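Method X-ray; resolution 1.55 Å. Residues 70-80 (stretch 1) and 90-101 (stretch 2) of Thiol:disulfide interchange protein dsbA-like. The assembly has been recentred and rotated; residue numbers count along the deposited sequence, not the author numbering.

Stretch 1, residues 70-80: EVFAVLINKDK
Stretch 2 (90-101) NSQFKKAKFAYY

Residues 70-80 lie within a longer α-helix, and 92-101 open a second helix that runs roughly antiparallel to it (153° between N-to-C directions; closest axial approach 8.5 Å). L75 CA lies 4.9 Å from F93 CA and D79 CA 6.1 Å from S91 CA, which sets the register; 586 Å² is buried, both sides summed.

Polar bonds gather where the second helix begins. D79 (m) accepts from first-turn amides, which lack a preceding helical carbonyl: Q92 N donates to D79 OD1 (3.0 Å) and F93 N to D79 OD2 (2.9 Å). S91 (phi/psi -69/120, chi1 t) is the N-cap; its OG accepts from K94 N (3.0 Å) and donates to D79 OD2 (2.8 Å). K78, extended as ttt before chi4 turns to m, donates from NZ to Q92 OE1 (2.8 Å), with Q92 in mt, chi3 -77°. A water donates to D79 OD1 and Q92 OE1, both at 2.7 Å.

The rest is apolar. F72 (m, chi2 -33°) sits among F93, A96, K97 and Y100, while F93 (t, chi2 73°) sits among F72, L75, I76 and D79. The F93 edge points toward the F72 face, offset (centroids 5.3 Å, planes 80°). I76 (mt) lays CG1 over the F93 face, 3.8 Å from its centroid. The small A96 admits L75 (mt), whose CD1 reaches A96 CB at 3.4 Å. V71 (t) CG1 meets Y100 (m) CE2 at 4.2 Å.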

# COMPACT_ATOMS: atom_id res chain seq x y z
N GLU A 70 9.13 2.91 -6.09
CA GLU A 70 9.86 4.18 -6.01
C GLU A 70 8.92 5.37 -5.98
O GLU A 70 9.06 6.26 -5.14
CB GLU A 70 10.82 4.31 -7.19
CG GLU A 70 11.93 3.28 -7.19
CD GLU A 70 12.84 3.40 -8.40
OE1 GLU A 70 12.36 3.81 -9.48
OE2 GLU A 70 14.04 3.07 -8.27
N VAL A 71 7.95 5.38 -6.89
CA VAL A 71 7.01 6.50 -6.96
C VAL A 71 6.23 6.59 -5.65
O VAL A 71 6.13 7.66 -5.05
CB VAL A 71 6.07 6.38 -8.18
CG1 VAL A 71 4.94 7.38 -8.11
CG2 VAL A 71 6.87 6.56 -9.49
N PHE A 72 5.70 5.46 -5.18
CA PHE A 72 4.91 5.46 -3.95
C PHE A 72 5.73 5.85 -2.72
O PHE A 72 5.24 6.59 -1.88
CB PHE A 72 4.23 4.12 -3.72
CG PHE A 72 3.22 3.73 -4.78
CD1 PHE A 72 2.45 4.69 -5.44
CD2 PHE A 72 3.01 2.39 -5.07
CE1 PHE A 72 1.52 4.31 -6.41
CE2 PHE A 72 2.08 2.00 -6.03
CZ PHE A 72 1.32 2.95 -6.69
N ALA A 73 6.97 5.36 -2.63
CA ALA A 73 7.84 5.69 -1.49
C ALA A 73 8.12 7.19 -1.47
O ALA A 73 8.08 7.83 -0.41
CB ALA A 73 9.15 4.90 -1.54
N VAL A 74 8.39 7.76 -2.63
CA VAL A 74 8.62 9.21 -2.71
C VAL A 74 7.38 9.97 -2.26
O VAL A 74 7.46 10.86 -1.42
CB VAL A 74 9.07 9.63 -4.13
CG1 VAL A 74 8.90 11.14 -4.32
CG2 VAL A 74 10.52 9.21 -4.36
N LEU A 75 6.22 9.59 -2.80
CA LEU A 75 5.02 10.38 -2.55
C LEU A 75 4.47 10.22 -1.14
O LEU A 75 3.98 11.19 -0.57
CB LEU A 75 3.94 10.10 -3.61
CG LEU A 75 4.38 10.43 -5.05
CD1 LEU A 75 3.33 9.98 -6.04
CD2 LEU A 75 4.71 11.92 -5.23
N ILE A 76 4.58 9.02 -0.58
CA ILE A 76 4.18 8.80 0.82
C ILE A 76 5.03 9.64 1.76
O ILE A 76 4.51 10.28 2.66
CB ILE A 76 4.23 7.30 1.23
CG1 ILE A 76 3.05 6.57 0.61
CG2 ILE A 76 4.17 7.14 2.75
CD1 ILE A 76 3.16 5.06 0.65
N ASN A 77 6.34 9.64 1.54
CA ASN A 77 7.23 10.46 2.36
C ASN A 77 6.95 11.95 2.24
O ASN A 77 6.96 12.67 3.25
CB ASN A 77 8.69 10.11 2.09
CG ASN A 77 9.13 8.88 2.88
OD1 ASN A 77 9.40 8.97 4.08
ND2 ASN A 77 9.18 7.73 2.21
N LYS A 78 6.65 12.42 1.03
CA LYS A 78 6.26 13.81 0.83
C LYS A 78 4.96 14.14 1.56
O LYS A 78 4.90 15.12 2.31
CB LYS A 78 6.16 14.13 -0.66
CG LYS A 78 6.14 15.61 -0.95
CD LYS A 78 6.28 15.86 -2.43
CE LYS A 78 6.35 17.34 -2.76
NZ LYS A 78 5.02 17.99 -2.62
N ASP A 79 3.92 13.31 1.38
CA ASP A 79 2.63 13.53 2.06
C ASP A 79 2.80 13.56 3.58
O ASP A 79 2.30 14.46 4.26
CB ASP A 79 1.60 12.46 1.67
CG ASP A 79 1.09 12.59 0.24
OD1 ASP A 79 1.13 13.70 -0.34
OD2 ASP A 79 0.63 11.56 -0.30
N LYS A 80 3.52 12.57 4.11
CA LYS A 80 3.80 12.47 5.55
C LYS A 80 4.52 13.71 6.09
O LYS A 80 4.15 14.24 7.14
CB LYS A 80 4.58 11.20 5.86
CG LYS A 80 3.72 9.96 5.95
N ASN A 90 -5.82 15.96 -1.22
CA ASN A 90 -4.53 16.55 -1.59
C ASN A 90 -3.35 15.57 -1.51
O ASN A 90 -2.21 15.97 -1.75
CB ASN A 90 -4.23 17.79 -0.75
CG ASN A 90 -5.26 18.89 -0.92
OD1 ASN A 90 -5.62 19.25 -2.04
ND2 ASN A 90 -5.73 19.44 0.19
N SER A 91 -3.61 14.31 -1.18
CA SER A 91 -2.53 13.31 -1.11
C SER A 91 -2.00 12.98 -2.50
O SER A 91 -2.75 12.54 -3.38
CB SER A 91 -2.99 12.04 -0.41
OG SER A 91 -2.10 10.94 -0.64
N GLN A 92 -0.71 13.23 -2.70
CA GLN A 92 -0.05 12.90 -3.96
C GLN A 92 0.06 11.39 -4.16
O GLN A 92 -0.11 10.88 -5.27
CB GLN A 92 1.31 13.58 -4.06
CG GLN A 92 1.18 15.10 -4.23
CD GLN A 92 2.53 15.78 -4.33
OE1 GLN A 92 3.21 15.99 -3.32
NE2 GLN A 92 2.91 16.16 -5.55
N PHE A 93 0.31 10.66 -3.07
CA PHE A 93 0.34 9.20 -3.14
C PHE A 93 -0.99 8.67 -3.65
O PHE A 93 -1.03 7.84 -4.57
CB PHE A 93 0.68 8.58 -1.78
CG PHE A 93 0.32 7.12 -1.68
CD1 PHE A 93 1.09 6.15 -2.34
CD2 PHE A 93 -0.77 6.70 -0.93
CE1 PHE A 93 0.77 4.81 -2.25
CE2 PHE A 93 -1.10 5.36 -0.83
CZ PHE A 93 -0.33 4.40 -1.49
N LYS A 94 -2.09 9.15 -3.07
CA LYS A 94 -3.42 8.71 -3.46
C LYS A 94 -3.67 8.93 -4.95
O LYS A 94 -4.18 8.05 -5.65
CB LYS A 94 -4.48 9.44 -2.63
CG LYS A 94 -5.88 9.00 -2.94
CD LYS A 94 -6.88 9.59 -1.96
CE LYS A 94 -8.28 9.45 -2.51
NZ LYS A 94 -9.29 9.72 -1.44
N LYS A 95 -3.26 10.09 -5.45
CA LYS A 95 -3.45 10.42 -6.85
C LYS A 95 -2.68 9.47 -7.75
O LYS A 95 -3.22 8.96 -8.74
CB LYS A 95 -3.04 11.87 -7.12
CG LYS A 95 -3.98 12.89 -6.48
CD LYS A 95 -3.51 14.31 -6.73
CE LYS A 95 -4.44 15.32 -6.06
NZ LYS A 95 -3.92 16.71 -6.25
N ALA A 96 -1.41 9.23 -7.42
CA ALA A 96 -0.61 8.30 -8.21
C ALA A 96 -1.16 6.88 -8.15
O ALA A 96 -1.23 6.20 -9.18
CB ALA A 96 0.85 8.33 -7.76
N LYS A 97 -1.54 6.44 -6.95
CA LYS A 97 -2.04 5.08 -6.77
C LYS A 97 -3.27 4.81 -7.63
O LYS A 97 -3.33 3.82 -8.35
CB LYS A 97 -2.35 4.81 -5.30
CG LYS A 97 -2.89 3.41 -5.03
CD LYS A 97 -3.18 3.16 -3.54
CE LYS A 97 -4.06 4.23 -2.93
NZ LYS A 97 -4.71 3.79 -1.65
N PHE A 98 -4.22 5.73 -7.61
CA PHE A 98 -5.41 5.52 -8.41
C PHE A 98 -5.18 5.70 -9.90
O PHE A 98 -5.86 5.05 -10.71
CB PHE A 98 -6.60 6.31 -7.88
CG PHE A 98 -7.23 5.67 -6.68
CD1 PHE A 98 -8.01 4.53 -6.83
CD2 PHE A 98 -6.99 6.17 -5.41
CE1 PHE A 98 -8.57 3.91 -5.72
CE2 PHE A 98 -7.55 5.56 -4.30
CZ PHE A 98 -8.35 4.44 -4.46
N ALA A 99 -4.21 6.53 -10.26
CA ALA A 99 -3.83 6.67 -11.67
C ALA A 99 -3.28 5.35 -12.20
O ALA A 99 -3.61 4.95 -13.32
CB ALA A 99 -2.82 7.79 -11.85
N TYR A 100 -2.44 4.69 -11.41
CA TYR A 100 -1.90 3.39 -11.83
C TYR A 100 -2.97 2.32 -11.88
O TYR A 100 -3.00 1.52 -12.81
CB TYR A 100 -0.74 2.94 -10.93
CG TYR A 100 0.54 3.69 -11.21
CD1 TYR A 100 1.05 3.78 -12.50
CD2 TYR A 100 1.23 4.31 -10.18
CE1 TYR A 100 2.24 4.48 -12.76
CE2 TYR A 100 2.40 5.01 -10.42
CZ TYR A 100 2.91 5.09 -11.71
OH TYR A 100 4.08 5.79 -11.94
N TYR A 101 -3.85 2.28 -10.89
CA TYR A 101 -4.93 1.31 -10.91
C TYR A 101 -5.80 1.51 -12.16
O TYR A 101 -6.12 0.54 -12.85
CB TYR A 101 -5.80 1.44 -9.67
CG TYR A 101 -5.31 0.81 -8.38
CD1 TYR A 101 -4.58 -0.39 -8.37
CD2 TYR A 101 -5.63 1.40 -7.17
CE1 TYR A 101 -4.17 -0.97 -7.16
CE2 TYR A 101 -5.24 0.84 -5.97
CZ TYR A 101 -4.51 -0.35 -5.97
OH TYR A 101 -4.13 -0.90 -4.76
O HOH W 1 2.29 16.06 -0.81